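Local coordinates for aspartate-semialdehyde dehydrogenase (Thermus thermophilus, PDB 2YV3), which catalyses the interconversion of L-aspartyl-4-phosphate and L-aspartate-semialdehyde, probably with NADP(H) as cofactor, in the aspartate pathway of amino-acid biosynthesis, at the interface of chains A and B. Residues are numbered along the deposited sequence; one frame, centred on the assembly and turned at random. Chains: chain A/B, Aspartate-semialdehyde dehydrogenase.

The interface of chains A and B. Residues chain A 145, 147, 224-226, 245; chain B 145, 245, 297-300.
Charged side chains gather at one end of this part of the homodimer interface. A:Arg145 and B:Arg145, equivalent residues of the two subunits, meet tip to tip, their planes turned 33° apart. Their NH2 atoms are modelled 2.7 Å apart, but both are donors, so this is no hydrogen bond and its exact length is not reliable. B:Arg145 presents its edge, with A:Arg145 NH2 in its plane. Carboxylates would offset this meeting of like charges: A:Glu245, its chain extended beyond CG, forms a salt bridge within its own subunit from OE1 to A:Arg145 NH2 (2.8 Å) and a looser one across the interface from OE2 to B:Arg145 NH2 (3.8 Å). B:Glu245 likewise pairs loosely with B:Arg145, OE1 to NH1; its OE2 lies 4.0 Å above the plane of the A:Arg145 guanidinium, towards the rim, near but not paired.

A:Arg224, bent at chi2 (-71°) and chi3 (-84°), lays its guanidinium over backbone 297-299 of chain B. The B:Leu297 carbonyl oxygen points at its face, over CZ, with C behind it towards the rim; the shortness of this approach carries no weight. The B:Ala298 and B:Phe299 oxygens lie near NE and NH1, but the N-H groups point elsewhere, so no hydrogen bond forms; any attraction is probably electrostatic. An alanine here would probably leave these carbonyls without their positive partner and loosen the packing.

Among apolar contacts, the B:Ala298 methyl packs against A:Ile147 CG1 (3.9 Å), and A:Ile147 CD1 approaches B:Phe299 CZ, crossing nearly at right angles. Chain A contributes strands 143-151, 224-228 and 237-246; chain B adds B:Arg145, strand 237-246 and the loop between strands 288-295 and 302-310. The contact's centre lies about 20 Å from the catalytic cysteine, A:Cys125.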
loop_
_atom_site.group_PDB
_atom_site.type_symbol
_atom_site.label_atom_id
_atom_site.label_comp_id
_atom_site.label_asym_id
_atom_site.label_seq_id
_atom_site.Cartn_x
_atom_site.Cartn_y
_atom_site.Cartn_z
ATOM N N ARG A 145 10.547 -17.489 3.703
ATOM C CA ARG A 145 10.504 -16.089 4.118
ATOM C C ARG A 145 9.540 -15.212 3.303
ATOM O O ARG A 145 9.785 -14.963 2.128
ATOM C CB ARG A 145 11.928 -15.521 4.025
ATOM C CG ARG A 145 12.318 -14.584 5.147
ATOM C CD ARG A 145 13.755 -14.815 5.581
ATOM N NE ARG A 145 14.730 -14.384 4.584
ATOM C CZ ARG A 145 16.047 -14.566 4.703
ATOM N NH1 ARG A 145 16.550 -15.176 5.774
ATOM N NH2 ARG A 145 16.870 -14.129 3.754
ATOM N N ILE A 147 7.388 -11.453 3.066
ATOM C CA ILE A 147 7.305 -10.076 3.533
ATOM C C ILE A 147 6.166 -9.339 2.841
ATOM O O ILE A 147 6.358 -8.776 1.764
ATOM C CB ILE A 147 8.626 -9.351 3.233
ATOM C CG1 ILE A 147 9.778 -10.179 3.800
ATOM C CG2 ILE A 147 8.611 -7.945 3.824
ATOM C CD1 ILE A 147 11.144 -9.654 3.468
ATOM N N ARG A 224 9.314 -17.885 7.848
ATOM C CA ARG A 224 9.527 -16.546 8.431
ATOM C C ARG A 224 8.576 -15.584 7.751
ATOM O O ARG A 224 8.710 -15.340 6.562
ATOM C CB ARG A 224 10.955 -16.040 8.179
ATOM C CG ARG A 224 12.048 -16.902 8.774
ATOM C CD ARG A 224 12.075 -16.792 10.287
ATOM N NE ARG A 224 12.837 -15.627 10.724
ATOM C CZ ARG A 224 12.581 -14.944 11.836
ATOM N NH1 ARG A 224 13.334 -13.895 12.162
ATOM N NH2 ARG A 224 11.554 -15.294 12.610
ATOM N N ILE A 225 7.621 -15.030 8.480
ATOM C CA ILE A 225 6.701 -14.111 7.845
ATOM C C ILE A 225 6.623 -12.763 8.556
ATOM O O ILE A 225 6.442 -12.704 9.774
ATOM C CB ILE A 225 5.278 -14.699 7.785
ATOM C CG1 ILE A 225 5.320 -16.162 7.386
ATOM C CG2 ILE A 225 4.450 -13.951 6.759
ATOM C CD1 ILE A 225 3.948 -16.832 7.458
ATOM N N SER A 226 6.767 -11.693 7.775
ATOM C CA SER A 226 6.679 -10.312 8.261
ATOM C C SER A 226 5.557 -9.701 7.439
ATOM O O SER A 226 5.374 -10.075 6.284
ATOM C CB SER A 226 7.985 -9.560 7.987
ATOM O OG SER A 226 7.893 -8.172 8.274
ATOM N N GLU A 245 11.259 -15.788 -0.270
ATOM C CA GLU A 245 12.570 -16.360 -0.505
ATOM C C GLU A 245 12.253 -17.857 -0.576
ATOM O O GLU A 245 11.551 -18.387 0.291
ATOM C CB GLU A 245 13.525 -16.038 0.652
ATOM C CG GLU A 245 14.964 -16.498 0.413
ATOM C CD GLU A 245 15.910 -16.081 1.528
ATOM O OE1 GLU A 245 15.602 -16.357 2.716
ATOM O OE2 GLU A 245 16.969 -15.489 1.213
ATOM N N ARG B 145 19.703 -5.348 2.993
ATOM C CA ARG B 145 18.537 -5.792 2.247
ATOM C C ARG B 145 17.351 -4.938 2.604
ATOM O O ARG B 145 16.891 -4.976 3.730
ATOM C CB ARG B 145 18.222 -7.230 2.602
ATOM C CG ARG B 145 19.235 -8.193 2.078
ATOM C CD ARG B 145 18.666 -8.903 0.874
ATOM N NE ARG B 145 17.696 -9.889 1.302
ATOM C CZ ARG B 145 18.023 -10.976 1.979
ATOM N NH1 ARG B 145 19.293 -11.191 2.280
ATOM N NH2 ARG B 145 17.082 -11.832 2.368
ATOM N N GLU B 245 17.202 -5.499 6.331
ATOM C CA GLU B 245 18.010 -6.443 7.080
ATOM C C GLU B 245 19.286 -5.674 7.380
ATOM O O GLU B 245 19.866 -5.052 6.477
ATOM C CB GLU B 245 18.334 -7.681 6.245
ATOM C CG GLU B 245 18.766 -8.864 7.105
ATOM C CD GLU B 245 19.004 -10.141 6.311
ATOM O OE1 GLU B 245 20.161 -10.363 5.888
ATOM O OE2 GLU B 245 18.037 -10.917 6.110
ATOM N N LEU B 297 9.957 -9.861 12.086
ATOM C CA LEU B 297 9.897 -11.304 12.250
ATOM C C LEU B 297 10.376 -12.025 10.987
ATOM O O LEU B 297 10.608 -13.237 10.993
ATOM C CB LEU B 297 8.464 -11.733 12.590
ATOM C CG LEU B 297 7.941 -11.683 14.035
ATOM C CD1 LEU B 297 9.004 -11.212 15.000
ATOM C CD2 LEU B 297 6.732 -10.791 14.080
ATOM N N ALA B 298 10.516 -11.280 9.900
ATOM C CA ALA B 298 10.982 -11.880 8.659
ATOM C C ALA B 298 12.439 -12.317 8.793
ATOM O O ALA B 298 12.767 -13.447 8.471
ATOM C CB ALA B 298 10.830 -10.894 7.496
ATOM N N PHE B 299 13.306 -11.423 9.271
ATOM C CA PHE B 299 14.736 -11.732 9.420
ATOM C C PHE B 299 15.242 -11.801 10.867
ATOM O O PHE B 299 14.572 -11.384 11.808
ATOM C CB PHE B 299 15.647 -10.731 8.662
ATOM C CG PHE B 299 14.923 -9.759 7.766
ATOM C CD1 PHE B 299 13.918 -8.934 8.259
ATOM C CD2 PHE B 299 15.295 -9.624 6.441
ATOM C CE1 PHE B 299 13.304 -7.994 7.451
ATOM C CE2 PHE B 299 14.683 -8.683 5.624
ATOM C CZ PHE B 299 13.685 -7.865 6.137
ATOM N N GLU B 300 16.446 -12.328 11.013
ATOM C CA GLU B 300 17.107 -12.476 12.295
ATOM C C GLU B 300 17.379 -11.120 12.971
ATOM O O GLU B 300 16.937 -10.882 14.090
ATOM C CB GLU B 300 18.427 -13.230 12.093
ATOM C CG GLU B 300 18.781 -14.159 13.229
ATOM C CD GLU B 300 18.814 -13.444 14.550
ATOM O OE1 GLU B 300 19.599 -12.478 14.663
ATOM O OE2 GLU B 300 18.060 -13.839 15.468
#